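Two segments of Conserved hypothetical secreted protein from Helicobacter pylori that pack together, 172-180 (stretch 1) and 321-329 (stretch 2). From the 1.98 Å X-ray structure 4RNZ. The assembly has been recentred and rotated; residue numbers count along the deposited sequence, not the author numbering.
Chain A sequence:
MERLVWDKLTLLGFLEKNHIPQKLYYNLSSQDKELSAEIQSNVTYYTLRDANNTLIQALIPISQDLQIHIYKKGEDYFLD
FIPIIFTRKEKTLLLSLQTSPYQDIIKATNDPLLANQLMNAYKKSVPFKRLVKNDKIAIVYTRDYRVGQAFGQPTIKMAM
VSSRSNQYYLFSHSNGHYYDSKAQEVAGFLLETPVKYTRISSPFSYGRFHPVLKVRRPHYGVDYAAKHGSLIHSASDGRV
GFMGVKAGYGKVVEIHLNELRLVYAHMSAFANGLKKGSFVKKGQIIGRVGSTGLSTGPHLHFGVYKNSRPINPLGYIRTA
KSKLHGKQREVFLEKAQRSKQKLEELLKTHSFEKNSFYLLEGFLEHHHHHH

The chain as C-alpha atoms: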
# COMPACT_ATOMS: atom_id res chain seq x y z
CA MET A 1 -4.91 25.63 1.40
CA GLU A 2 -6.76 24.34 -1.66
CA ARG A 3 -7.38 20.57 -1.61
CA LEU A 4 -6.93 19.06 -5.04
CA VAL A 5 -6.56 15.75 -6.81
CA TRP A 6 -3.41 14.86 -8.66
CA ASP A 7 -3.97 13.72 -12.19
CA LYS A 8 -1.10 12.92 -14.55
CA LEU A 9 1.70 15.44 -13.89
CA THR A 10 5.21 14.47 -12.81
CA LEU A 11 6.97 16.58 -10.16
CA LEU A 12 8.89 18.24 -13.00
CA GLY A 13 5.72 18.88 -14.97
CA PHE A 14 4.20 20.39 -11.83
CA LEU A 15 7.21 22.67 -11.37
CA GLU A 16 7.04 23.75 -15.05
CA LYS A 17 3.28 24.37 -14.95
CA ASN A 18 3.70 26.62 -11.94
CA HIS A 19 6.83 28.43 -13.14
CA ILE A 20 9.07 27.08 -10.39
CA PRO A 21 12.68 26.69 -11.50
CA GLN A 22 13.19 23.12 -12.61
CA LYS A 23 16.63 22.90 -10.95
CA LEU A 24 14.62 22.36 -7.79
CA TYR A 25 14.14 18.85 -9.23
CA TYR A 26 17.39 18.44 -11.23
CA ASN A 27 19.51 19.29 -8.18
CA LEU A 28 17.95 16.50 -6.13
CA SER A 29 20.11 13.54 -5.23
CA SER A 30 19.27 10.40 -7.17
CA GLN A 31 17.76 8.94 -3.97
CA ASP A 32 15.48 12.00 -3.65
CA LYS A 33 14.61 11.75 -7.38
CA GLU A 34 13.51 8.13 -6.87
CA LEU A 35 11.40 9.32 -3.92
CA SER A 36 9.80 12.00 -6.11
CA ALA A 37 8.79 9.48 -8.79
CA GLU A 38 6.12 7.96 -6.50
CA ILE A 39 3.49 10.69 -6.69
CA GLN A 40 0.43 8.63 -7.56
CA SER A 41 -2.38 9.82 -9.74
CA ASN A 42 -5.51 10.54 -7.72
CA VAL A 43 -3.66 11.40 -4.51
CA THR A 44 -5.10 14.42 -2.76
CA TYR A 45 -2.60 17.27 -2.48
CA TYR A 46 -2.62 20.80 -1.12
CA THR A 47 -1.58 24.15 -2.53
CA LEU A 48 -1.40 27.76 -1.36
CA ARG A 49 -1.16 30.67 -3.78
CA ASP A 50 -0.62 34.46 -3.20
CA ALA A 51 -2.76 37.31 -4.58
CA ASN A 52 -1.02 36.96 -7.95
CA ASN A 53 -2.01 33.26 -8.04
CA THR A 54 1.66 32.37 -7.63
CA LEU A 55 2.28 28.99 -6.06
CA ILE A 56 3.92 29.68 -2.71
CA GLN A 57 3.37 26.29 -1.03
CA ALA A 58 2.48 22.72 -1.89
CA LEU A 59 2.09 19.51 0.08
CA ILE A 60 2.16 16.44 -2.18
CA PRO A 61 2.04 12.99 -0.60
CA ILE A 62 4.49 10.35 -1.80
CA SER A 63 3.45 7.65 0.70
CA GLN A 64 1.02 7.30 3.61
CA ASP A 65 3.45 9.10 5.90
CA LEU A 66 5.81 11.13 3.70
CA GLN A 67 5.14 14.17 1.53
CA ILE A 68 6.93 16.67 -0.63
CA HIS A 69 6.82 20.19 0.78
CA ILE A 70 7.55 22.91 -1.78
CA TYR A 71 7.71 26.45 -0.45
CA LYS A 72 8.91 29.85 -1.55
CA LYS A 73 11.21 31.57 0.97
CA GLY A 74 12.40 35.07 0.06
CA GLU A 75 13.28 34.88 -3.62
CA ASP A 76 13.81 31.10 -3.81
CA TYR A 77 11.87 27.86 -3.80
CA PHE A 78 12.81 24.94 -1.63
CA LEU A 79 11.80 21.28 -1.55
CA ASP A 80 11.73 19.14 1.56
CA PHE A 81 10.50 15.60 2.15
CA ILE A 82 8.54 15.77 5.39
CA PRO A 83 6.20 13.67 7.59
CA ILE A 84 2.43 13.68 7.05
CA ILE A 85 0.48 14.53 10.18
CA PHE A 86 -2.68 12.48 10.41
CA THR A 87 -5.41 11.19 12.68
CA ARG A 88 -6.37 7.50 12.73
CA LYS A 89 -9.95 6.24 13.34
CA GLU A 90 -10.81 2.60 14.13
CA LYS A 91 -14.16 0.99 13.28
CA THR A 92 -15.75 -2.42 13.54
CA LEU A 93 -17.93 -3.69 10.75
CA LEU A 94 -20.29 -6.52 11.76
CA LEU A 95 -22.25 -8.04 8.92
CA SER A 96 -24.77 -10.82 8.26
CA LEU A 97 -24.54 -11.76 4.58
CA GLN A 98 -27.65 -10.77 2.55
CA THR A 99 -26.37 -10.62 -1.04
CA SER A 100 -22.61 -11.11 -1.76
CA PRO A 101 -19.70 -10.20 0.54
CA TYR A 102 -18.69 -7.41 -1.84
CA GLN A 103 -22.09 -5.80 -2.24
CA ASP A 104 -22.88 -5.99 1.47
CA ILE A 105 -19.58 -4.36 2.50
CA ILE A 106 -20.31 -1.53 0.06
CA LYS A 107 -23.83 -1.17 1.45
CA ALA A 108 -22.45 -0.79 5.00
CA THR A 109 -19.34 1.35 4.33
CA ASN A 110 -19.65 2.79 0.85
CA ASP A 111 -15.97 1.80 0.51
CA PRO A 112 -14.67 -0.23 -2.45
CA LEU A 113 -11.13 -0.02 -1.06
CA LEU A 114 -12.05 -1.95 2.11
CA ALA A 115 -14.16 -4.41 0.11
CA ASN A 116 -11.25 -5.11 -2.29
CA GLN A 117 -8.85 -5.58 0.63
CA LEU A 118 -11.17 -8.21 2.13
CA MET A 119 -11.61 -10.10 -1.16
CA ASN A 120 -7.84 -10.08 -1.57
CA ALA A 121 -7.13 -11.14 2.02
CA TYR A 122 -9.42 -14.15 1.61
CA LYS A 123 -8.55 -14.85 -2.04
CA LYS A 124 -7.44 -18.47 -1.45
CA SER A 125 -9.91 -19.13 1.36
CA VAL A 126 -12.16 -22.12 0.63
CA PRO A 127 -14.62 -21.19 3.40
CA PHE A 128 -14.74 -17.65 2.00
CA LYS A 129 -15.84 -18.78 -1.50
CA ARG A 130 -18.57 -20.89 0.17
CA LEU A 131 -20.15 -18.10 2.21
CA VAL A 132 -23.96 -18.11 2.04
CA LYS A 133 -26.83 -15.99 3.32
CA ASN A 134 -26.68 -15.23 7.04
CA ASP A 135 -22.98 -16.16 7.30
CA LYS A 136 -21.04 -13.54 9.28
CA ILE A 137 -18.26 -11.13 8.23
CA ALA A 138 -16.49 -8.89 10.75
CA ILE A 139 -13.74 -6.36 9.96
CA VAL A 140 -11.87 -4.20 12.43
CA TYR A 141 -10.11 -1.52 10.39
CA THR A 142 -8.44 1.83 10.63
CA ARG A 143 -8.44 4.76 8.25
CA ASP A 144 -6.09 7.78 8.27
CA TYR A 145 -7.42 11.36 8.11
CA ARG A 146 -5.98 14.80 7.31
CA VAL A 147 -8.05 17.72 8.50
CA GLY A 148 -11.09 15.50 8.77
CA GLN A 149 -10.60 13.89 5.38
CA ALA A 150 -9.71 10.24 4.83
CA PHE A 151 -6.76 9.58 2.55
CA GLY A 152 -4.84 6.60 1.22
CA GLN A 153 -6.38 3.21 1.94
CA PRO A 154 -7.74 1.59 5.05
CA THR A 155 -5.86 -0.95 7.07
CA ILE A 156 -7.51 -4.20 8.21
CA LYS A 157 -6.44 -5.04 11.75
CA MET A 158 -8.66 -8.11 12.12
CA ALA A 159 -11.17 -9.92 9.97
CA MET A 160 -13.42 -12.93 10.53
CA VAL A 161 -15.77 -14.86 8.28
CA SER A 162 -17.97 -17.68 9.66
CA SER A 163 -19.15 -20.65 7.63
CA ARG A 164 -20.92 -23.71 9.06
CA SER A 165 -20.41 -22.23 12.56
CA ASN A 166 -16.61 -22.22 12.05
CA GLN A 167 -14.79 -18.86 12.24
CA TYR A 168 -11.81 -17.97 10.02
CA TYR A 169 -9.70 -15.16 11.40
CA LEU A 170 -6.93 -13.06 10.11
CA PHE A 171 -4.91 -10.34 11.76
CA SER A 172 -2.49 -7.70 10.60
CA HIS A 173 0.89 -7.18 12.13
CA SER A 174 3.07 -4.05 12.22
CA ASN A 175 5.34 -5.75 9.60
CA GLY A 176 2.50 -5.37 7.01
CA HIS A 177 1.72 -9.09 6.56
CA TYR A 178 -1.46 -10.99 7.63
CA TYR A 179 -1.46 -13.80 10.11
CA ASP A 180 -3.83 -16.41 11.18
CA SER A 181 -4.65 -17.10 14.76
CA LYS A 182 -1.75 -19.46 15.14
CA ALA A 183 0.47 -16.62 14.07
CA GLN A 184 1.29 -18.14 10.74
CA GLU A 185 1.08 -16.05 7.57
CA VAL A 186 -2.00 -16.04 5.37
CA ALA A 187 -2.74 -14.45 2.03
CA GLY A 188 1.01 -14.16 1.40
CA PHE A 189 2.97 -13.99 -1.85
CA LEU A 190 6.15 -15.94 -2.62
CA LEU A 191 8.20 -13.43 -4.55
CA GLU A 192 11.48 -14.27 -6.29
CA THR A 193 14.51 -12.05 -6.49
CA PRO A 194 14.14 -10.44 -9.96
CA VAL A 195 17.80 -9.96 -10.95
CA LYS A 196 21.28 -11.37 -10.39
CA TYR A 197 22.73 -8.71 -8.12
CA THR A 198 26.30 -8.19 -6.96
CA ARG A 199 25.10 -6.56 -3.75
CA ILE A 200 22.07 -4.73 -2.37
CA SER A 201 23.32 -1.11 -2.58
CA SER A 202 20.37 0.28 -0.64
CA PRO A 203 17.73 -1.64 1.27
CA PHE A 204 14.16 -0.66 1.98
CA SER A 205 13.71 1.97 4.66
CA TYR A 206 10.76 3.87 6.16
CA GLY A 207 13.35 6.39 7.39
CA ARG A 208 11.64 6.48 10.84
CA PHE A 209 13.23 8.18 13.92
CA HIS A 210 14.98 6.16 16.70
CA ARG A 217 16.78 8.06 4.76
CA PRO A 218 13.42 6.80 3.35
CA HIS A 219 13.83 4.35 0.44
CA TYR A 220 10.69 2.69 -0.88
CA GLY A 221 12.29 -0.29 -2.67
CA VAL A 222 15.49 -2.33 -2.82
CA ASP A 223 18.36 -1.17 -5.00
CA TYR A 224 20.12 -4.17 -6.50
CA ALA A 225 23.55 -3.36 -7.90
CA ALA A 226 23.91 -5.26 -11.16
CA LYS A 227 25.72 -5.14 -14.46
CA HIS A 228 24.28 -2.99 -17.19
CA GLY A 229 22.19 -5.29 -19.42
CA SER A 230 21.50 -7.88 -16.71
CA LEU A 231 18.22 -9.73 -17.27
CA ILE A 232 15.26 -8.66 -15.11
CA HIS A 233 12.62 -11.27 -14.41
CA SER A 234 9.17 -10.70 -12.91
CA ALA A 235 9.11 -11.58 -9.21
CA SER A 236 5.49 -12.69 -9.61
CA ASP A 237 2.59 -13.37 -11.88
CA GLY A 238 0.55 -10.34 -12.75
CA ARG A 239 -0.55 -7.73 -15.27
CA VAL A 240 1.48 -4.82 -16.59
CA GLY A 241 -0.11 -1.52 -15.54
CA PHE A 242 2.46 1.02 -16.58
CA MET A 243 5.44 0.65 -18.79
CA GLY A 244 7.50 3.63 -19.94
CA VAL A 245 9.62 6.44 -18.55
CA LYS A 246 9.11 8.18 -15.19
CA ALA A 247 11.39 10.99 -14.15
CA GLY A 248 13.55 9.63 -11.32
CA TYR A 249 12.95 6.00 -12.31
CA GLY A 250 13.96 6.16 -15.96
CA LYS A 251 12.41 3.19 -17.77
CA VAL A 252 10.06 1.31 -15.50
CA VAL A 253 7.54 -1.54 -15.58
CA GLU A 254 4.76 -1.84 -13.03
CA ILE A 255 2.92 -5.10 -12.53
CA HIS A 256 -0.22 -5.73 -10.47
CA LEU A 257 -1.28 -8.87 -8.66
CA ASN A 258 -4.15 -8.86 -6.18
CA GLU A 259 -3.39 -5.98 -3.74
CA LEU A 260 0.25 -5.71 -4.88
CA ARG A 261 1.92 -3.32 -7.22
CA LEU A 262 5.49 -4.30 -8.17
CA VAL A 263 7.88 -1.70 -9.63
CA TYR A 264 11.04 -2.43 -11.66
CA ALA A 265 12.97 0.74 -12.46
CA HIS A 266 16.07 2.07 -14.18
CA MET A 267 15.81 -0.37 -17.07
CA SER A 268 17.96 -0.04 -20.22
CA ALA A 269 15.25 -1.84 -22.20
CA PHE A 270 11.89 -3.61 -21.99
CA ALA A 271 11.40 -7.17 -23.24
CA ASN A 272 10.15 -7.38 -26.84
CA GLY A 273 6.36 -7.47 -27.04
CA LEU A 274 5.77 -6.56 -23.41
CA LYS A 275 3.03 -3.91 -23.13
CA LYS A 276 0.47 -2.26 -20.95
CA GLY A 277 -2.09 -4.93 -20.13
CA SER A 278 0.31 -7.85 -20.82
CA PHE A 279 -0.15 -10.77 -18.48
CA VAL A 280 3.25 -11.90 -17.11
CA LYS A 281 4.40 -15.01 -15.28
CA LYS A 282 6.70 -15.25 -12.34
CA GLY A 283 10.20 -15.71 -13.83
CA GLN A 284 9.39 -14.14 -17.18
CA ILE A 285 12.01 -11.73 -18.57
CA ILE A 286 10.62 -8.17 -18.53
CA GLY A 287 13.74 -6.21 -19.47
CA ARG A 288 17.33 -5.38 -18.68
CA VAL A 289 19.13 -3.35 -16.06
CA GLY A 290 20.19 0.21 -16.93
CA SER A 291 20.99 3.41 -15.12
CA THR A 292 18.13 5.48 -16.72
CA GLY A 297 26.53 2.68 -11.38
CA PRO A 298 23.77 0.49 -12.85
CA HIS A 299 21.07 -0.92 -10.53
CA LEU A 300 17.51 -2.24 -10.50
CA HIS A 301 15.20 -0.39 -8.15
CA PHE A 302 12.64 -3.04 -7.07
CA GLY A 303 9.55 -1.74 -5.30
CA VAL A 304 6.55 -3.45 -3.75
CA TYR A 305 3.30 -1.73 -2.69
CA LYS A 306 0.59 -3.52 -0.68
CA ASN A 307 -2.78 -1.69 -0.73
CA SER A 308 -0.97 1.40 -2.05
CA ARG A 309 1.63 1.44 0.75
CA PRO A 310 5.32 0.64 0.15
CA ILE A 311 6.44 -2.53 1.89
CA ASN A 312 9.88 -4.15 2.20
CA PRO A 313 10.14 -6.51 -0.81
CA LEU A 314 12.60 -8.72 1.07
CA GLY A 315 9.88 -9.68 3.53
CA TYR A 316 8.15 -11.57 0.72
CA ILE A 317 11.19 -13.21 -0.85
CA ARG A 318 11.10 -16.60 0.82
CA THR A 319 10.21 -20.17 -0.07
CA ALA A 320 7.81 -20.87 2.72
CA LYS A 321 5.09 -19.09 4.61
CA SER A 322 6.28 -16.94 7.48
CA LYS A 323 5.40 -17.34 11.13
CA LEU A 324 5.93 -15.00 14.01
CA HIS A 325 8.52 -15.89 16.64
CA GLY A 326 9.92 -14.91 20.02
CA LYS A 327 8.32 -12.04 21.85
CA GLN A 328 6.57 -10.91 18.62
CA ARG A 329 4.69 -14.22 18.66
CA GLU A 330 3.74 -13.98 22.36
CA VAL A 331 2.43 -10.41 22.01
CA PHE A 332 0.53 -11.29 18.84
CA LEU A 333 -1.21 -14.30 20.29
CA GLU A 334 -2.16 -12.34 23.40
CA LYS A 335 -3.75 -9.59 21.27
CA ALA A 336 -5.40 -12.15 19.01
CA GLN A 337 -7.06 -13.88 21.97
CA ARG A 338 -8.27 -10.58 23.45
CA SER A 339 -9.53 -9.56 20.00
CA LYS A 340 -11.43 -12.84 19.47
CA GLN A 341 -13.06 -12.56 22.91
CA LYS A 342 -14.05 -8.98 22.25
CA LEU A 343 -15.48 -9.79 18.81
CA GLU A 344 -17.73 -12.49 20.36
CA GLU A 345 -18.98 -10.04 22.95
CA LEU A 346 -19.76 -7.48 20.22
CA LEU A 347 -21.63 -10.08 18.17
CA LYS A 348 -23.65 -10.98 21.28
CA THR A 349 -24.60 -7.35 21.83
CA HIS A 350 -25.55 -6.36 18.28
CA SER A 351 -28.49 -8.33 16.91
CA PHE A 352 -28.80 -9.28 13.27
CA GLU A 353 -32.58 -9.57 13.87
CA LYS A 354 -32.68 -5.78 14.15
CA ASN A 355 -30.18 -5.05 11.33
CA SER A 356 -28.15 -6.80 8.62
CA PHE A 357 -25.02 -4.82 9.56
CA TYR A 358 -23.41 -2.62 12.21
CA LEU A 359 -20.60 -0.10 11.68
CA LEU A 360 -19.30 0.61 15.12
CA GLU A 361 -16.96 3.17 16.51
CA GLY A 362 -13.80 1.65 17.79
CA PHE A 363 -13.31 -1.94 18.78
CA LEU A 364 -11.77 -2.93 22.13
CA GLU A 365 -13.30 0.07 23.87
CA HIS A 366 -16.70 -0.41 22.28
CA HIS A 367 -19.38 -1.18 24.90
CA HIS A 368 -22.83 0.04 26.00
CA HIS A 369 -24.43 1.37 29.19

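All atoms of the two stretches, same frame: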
# COMPACT_ATOMS: atom_id res chain seq x y z
N SER A 172 -3.64 -8.41 11.08
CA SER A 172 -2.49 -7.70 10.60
C SER A 172 -1.44 -7.71 11.67
O SER A 172 -1.72 -8.01 12.84
CB SER A 172 -2.84 -6.25 10.32
OG SER A 172 -3.17 -5.60 11.56
N HIS A 173 -0.23 -7.39 11.24
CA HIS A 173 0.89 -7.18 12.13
C HIS A 173 1.56 -5.88 11.67
O HIS A 173 1.37 -5.43 10.53
CB HIS A 173 1.86 -8.36 12.01
CG HIS A 173 2.91 -8.37 13.07
ND1 HIS A 173 4.22 -8.00 12.83
CD2 HIS A 173 2.86 -8.71 14.38
CE1 HIS A 173 4.92 -8.11 13.94
NE2 HIS A 173 4.12 -8.55 14.90
N SER A 174 2.34 -5.28 12.56
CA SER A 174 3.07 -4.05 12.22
C SER A 174 4.03 -4.22 11.02
O SER A 174 4.29 -3.25 10.30
CB SER A 174 3.85 -3.58 13.44
OG SER A 174 4.63 -4.64 13.93
N ASN A 175 4.53 -5.44 10.80
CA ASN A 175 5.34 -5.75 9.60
C ASN A 175 4.60 -5.71 8.25
O ASN A 175 5.24 -5.88 7.21
CB ASN A 175 6.08 -7.09 9.76
CG ASN A 175 5.16 -8.30 9.66
OD1 ASN A 175 4.05 -8.23 9.10
ND2 ASN A 175 5.61 -9.43 10.19
N GLY A 176 3.28 -5.52 8.25
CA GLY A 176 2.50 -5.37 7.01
C GLY A 176 1.89 -6.65 6.44
O GLY A 176 1.07 -6.58 5.51
N HIS A 177 2.27 -7.80 6.98
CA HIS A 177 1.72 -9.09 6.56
C HIS A 177 0.53 -9.51 7.44
O HIS A 177 0.35 -8.98 8.52
CB HIS A 177 2.82 -10.14 6.64
CG HIS A 177 3.98 -9.85 5.73
ND1 HIS A 177 4.37 -10.70 4.72
CD2 HIS A 177 4.82 -8.79 5.67
CE1 HIS A 177 5.41 -10.19 4.08
NE2 HIS A 177 5.70 -9.03 4.63
N TYR A 178 -0.28 -10.45 6.93
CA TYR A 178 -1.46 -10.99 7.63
C TYR A 178 -1.13 -12.34 8.24
O TYR A 178 -0.40 -13.13 7.63
CB TYR A 178 -2.61 -11.21 6.66
CG TYR A 178 -3.26 -9.99 6.02
CD1 TYR A 178 -3.69 -8.88 6.78
CD2 TYR A 178 -3.50 -9.98 4.63
CE1 TYR A 178 -4.31 -7.80 6.16
CE2 TYR A 178 -4.12 -8.91 4.00
CZ TYR A 178 -4.52 -7.81 4.76
OH TYR A 178 -5.15 -6.77 4.09
N TYR A 179 -1.71 -12.60 9.39
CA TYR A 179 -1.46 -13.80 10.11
C TYR A 179 -2.74 -14.42 10.57
O TYR A 179 -3.68 -13.74 10.90
CB TYR A 179 -0.55 -13.53 11.30
CG TYR A 179 0.84 -13.20 10.86
CD1 TYR A 179 1.19 -11.90 10.63
CD2 TYR A 179 1.75 -14.17 10.60
CE1 TYR A 179 2.44 -11.58 10.19
CE2 TYR A 179 3.00 -13.86 10.16
CZ TYR A 179 3.34 -12.56 9.95
OH TYR A 179 4.56 -12.21 9.50
N ASP A 180 -2.75 -15.73 10.59
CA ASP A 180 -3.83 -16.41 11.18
C ASP A 180 -3.68 -16.38 12.63
O ASP A 180 -2.81 -15.81 13.22
CB ASP A 180 -4.06 -17.84 10.69
CG ASP A 180 -2.98 -18.80 11.10
OD1 ASP A 180 -2.24 -18.59 12.06
OD2 ASP A 180 -2.88 -19.80 10.41
N LYS A 321 5.89 -19.92 3.72
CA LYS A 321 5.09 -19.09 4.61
C LYS A 321 5.83 -18.68 5.90
O LYS A 321 6.46 -19.48 6.55
CB LYS A 321 3.86 -19.88 5.00
CG LYS A 321 2.70 -19.79 4.03
CD LYS A 321 1.67 -20.89 4.25
CE LYS A 321 1.40 -21.70 2.98
NZ LYS A 321 0.15 -21.34 2.26
N SER A 322 5.70 -17.43 6.28
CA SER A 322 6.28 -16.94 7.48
C SER A 322 5.43 -17.31 8.69
O SER A 322 4.29 -17.69 8.58
CB SER A 322 6.48 -15.44 7.32
OG SER A 322 7.01 -14.79 8.46
N LYS A 323 6.05 -17.21 9.85
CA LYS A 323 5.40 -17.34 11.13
C LYS A 323 6.06 -16.33 12.01
O LYS A 323 7.18 -15.98 11.76
CB LYS A 323 5.64 -18.68 11.78
CG LYS A 323 5.19 -19.90 11.04
CD LYS A 323 5.60 -21.10 11.84
CE LYS A 323 5.17 -22.38 11.18
NZ LYS A 323 4.95 -23.51 12.12
N LEU A 324 5.35 -15.88 13.03
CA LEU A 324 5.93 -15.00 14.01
C LEU A 324 6.67 -15.83 15.04
O LEU A 324 6.31 -16.93 15.29
CB LEU A 324 4.86 -14.18 14.71
CG LEU A 324 4.03 -13.20 13.91
CD1 LEU A 324 3.11 -12.41 14.80
CD2 LEU A 324 4.92 -12.28 13.13
N HIS A 325 7.70 -15.23 15.63
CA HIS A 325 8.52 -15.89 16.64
C HIS A 325 8.84 -15.00 17.82
O HIS A 325 8.61 -13.78 17.80
CB HIS A 325 9.83 -16.33 15.99
CG HIS A 325 9.63 -17.28 14.86
ND1 HIS A 325 9.22 -18.58 15.07
CD2 HIS A 325 9.74 -17.13 13.52
CE1 HIS A 325 9.10 -19.19 13.90
NE2 HIS A 325 9.41 -18.33 12.95
N GLY A 326 9.40 -15.62 18.85
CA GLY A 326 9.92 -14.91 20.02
C GLY A 326 8.85 -14.10 20.72
O GLY A 326 7.69 -14.52 20.82
N LYS A 327 9.24 -12.92 21.16
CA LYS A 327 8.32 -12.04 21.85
C LYS A 327 7.25 -11.48 20.90
O LYS A 327 6.14 -11.20 21.34
CB LYS A 327 9.08 -10.91 22.56
CG LYS A 327 8.44 -10.49 23.87
CD LYS A 327 8.95 -9.13 24.34
CE LYS A 327 8.12 -8.60 25.50
NZ LYS A 327 8.04 -7.12 25.46
N GLN A 328 7.57 -11.31 19.62
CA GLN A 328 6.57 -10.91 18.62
C GLN A 328 5.40 -11.89 18.58
O GLN A 328 4.24 -11.47 18.43
CB GLN A 328 7.17 -10.80 17.22
CG GLN A 328 7.89 -9.49 16.94
CD GLN A 328 8.08 -9.25 15.46
OE1 GLN A 328 8.08 -10.19 14.66
NE2 GLN A 328 8.22 -8.00 15.08
N ARG A 329 5.71 -13.17 18.68
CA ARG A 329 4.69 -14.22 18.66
C ARG A 329 3.81 -14.17 19.91
O ARG A 329 2.57 -14.24 19.81
CB ARG A 329 5.33 -15.59 18.53
CG ARG A 329 4.36 -16.73 18.67
CD ARG A 329 5.05 -18.07 18.45
NE ARG A 329 4.06 -19.12 18.29
CZ ARG A 329 3.61 -19.57 17.12
NH1 ARG A 329 4.06 -19.09 15.95
NH2 ARG A 329 2.69 -20.52 17.12
O HOH W 1 3.82 -8.86 17.58

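Stretch 2 runs from an extended segment into the first turn of a helix, and it lies against a turn-containing segment of stretch 1. The two backbones stay well apart: the nearest CA atoms in register are Tyr179 CA and Lys323 CA at 7.8 Å, and, at the other end, His173 CA and Gln328 CA at 9.4 Å. No direct hydrogen bond crosses between them, so the contact, which buries 285 Å² in all, rests on side-chain packing and one bridging water.

Lys321, at the start of stretch 2, is poorly ordered and out of reach. Ser322 makes the first contact. Its CA-to-CB bond points toward stretch 1, and Ser322 OG lies 3.7 Å from Tyr179 OH, a van der Waals approach; its carbonyl O sits at the edge of the Tyr179 ring, near the ring plane. The CA-to-CB bond of Lys323 points away, as expected for alternation in an extended chain, and it is its backbone that approaches, with Lys323 CA 4.3 Å from Tyr179 CE2.

Leu324 is the centre of the interface, with the largest area covered in either stretch. Its CD2 methyl serves two aromatic rings. Leu324 CD2 stands 4.1 Å from the centroid of the His173 ring, 5° off the normal, and 4.0 Å from the centroid of the Tyr179 ring, 27° off the normal; both geometries place the methyl over a ring face, where its C-H bonds can meet the pi cloud. The nearest ring atom of Tyr179 is CZ, 3.6 Å from Leu324 CD2, while Leu324 CD1 comes within 3.7 Å of His173 CD2.

The receiving surface is braced from within stretch 1. A type I turn from His173 to Gly176 is closed by Gly176 N to His173 O at 3.0 Å. Asn175 N donates to His173 ND1 (3.3 Å, 171°), and Asn175 ND2 donates to Tyr179 OH (3.1 Å, 156°), so that Asn175, inside the turn, is bonded to the side chains of both His173 and Tyr179.

His325, Gly326 and Lys327 do not touch stretch 1. The backbone here turns into the helix, with Arg329 N donating to His325 O at 3.1 Å. Gly326 has a phi of 60°, a value that favours glycine.

Gln328 closes the contact at the edge of the His173 ring, with Gln328 NE2 3.5 Å from His173 CE1. Water 1 lies 2.7 Å from His173 NE2 and donates to Gln328 O at 2.8 Å, thereby linking the imidazole to the helix backbone. Arg329 NH1 donates to Leu324 O (3.2 Å, 163°), bonding the helical residue back to the extended segment.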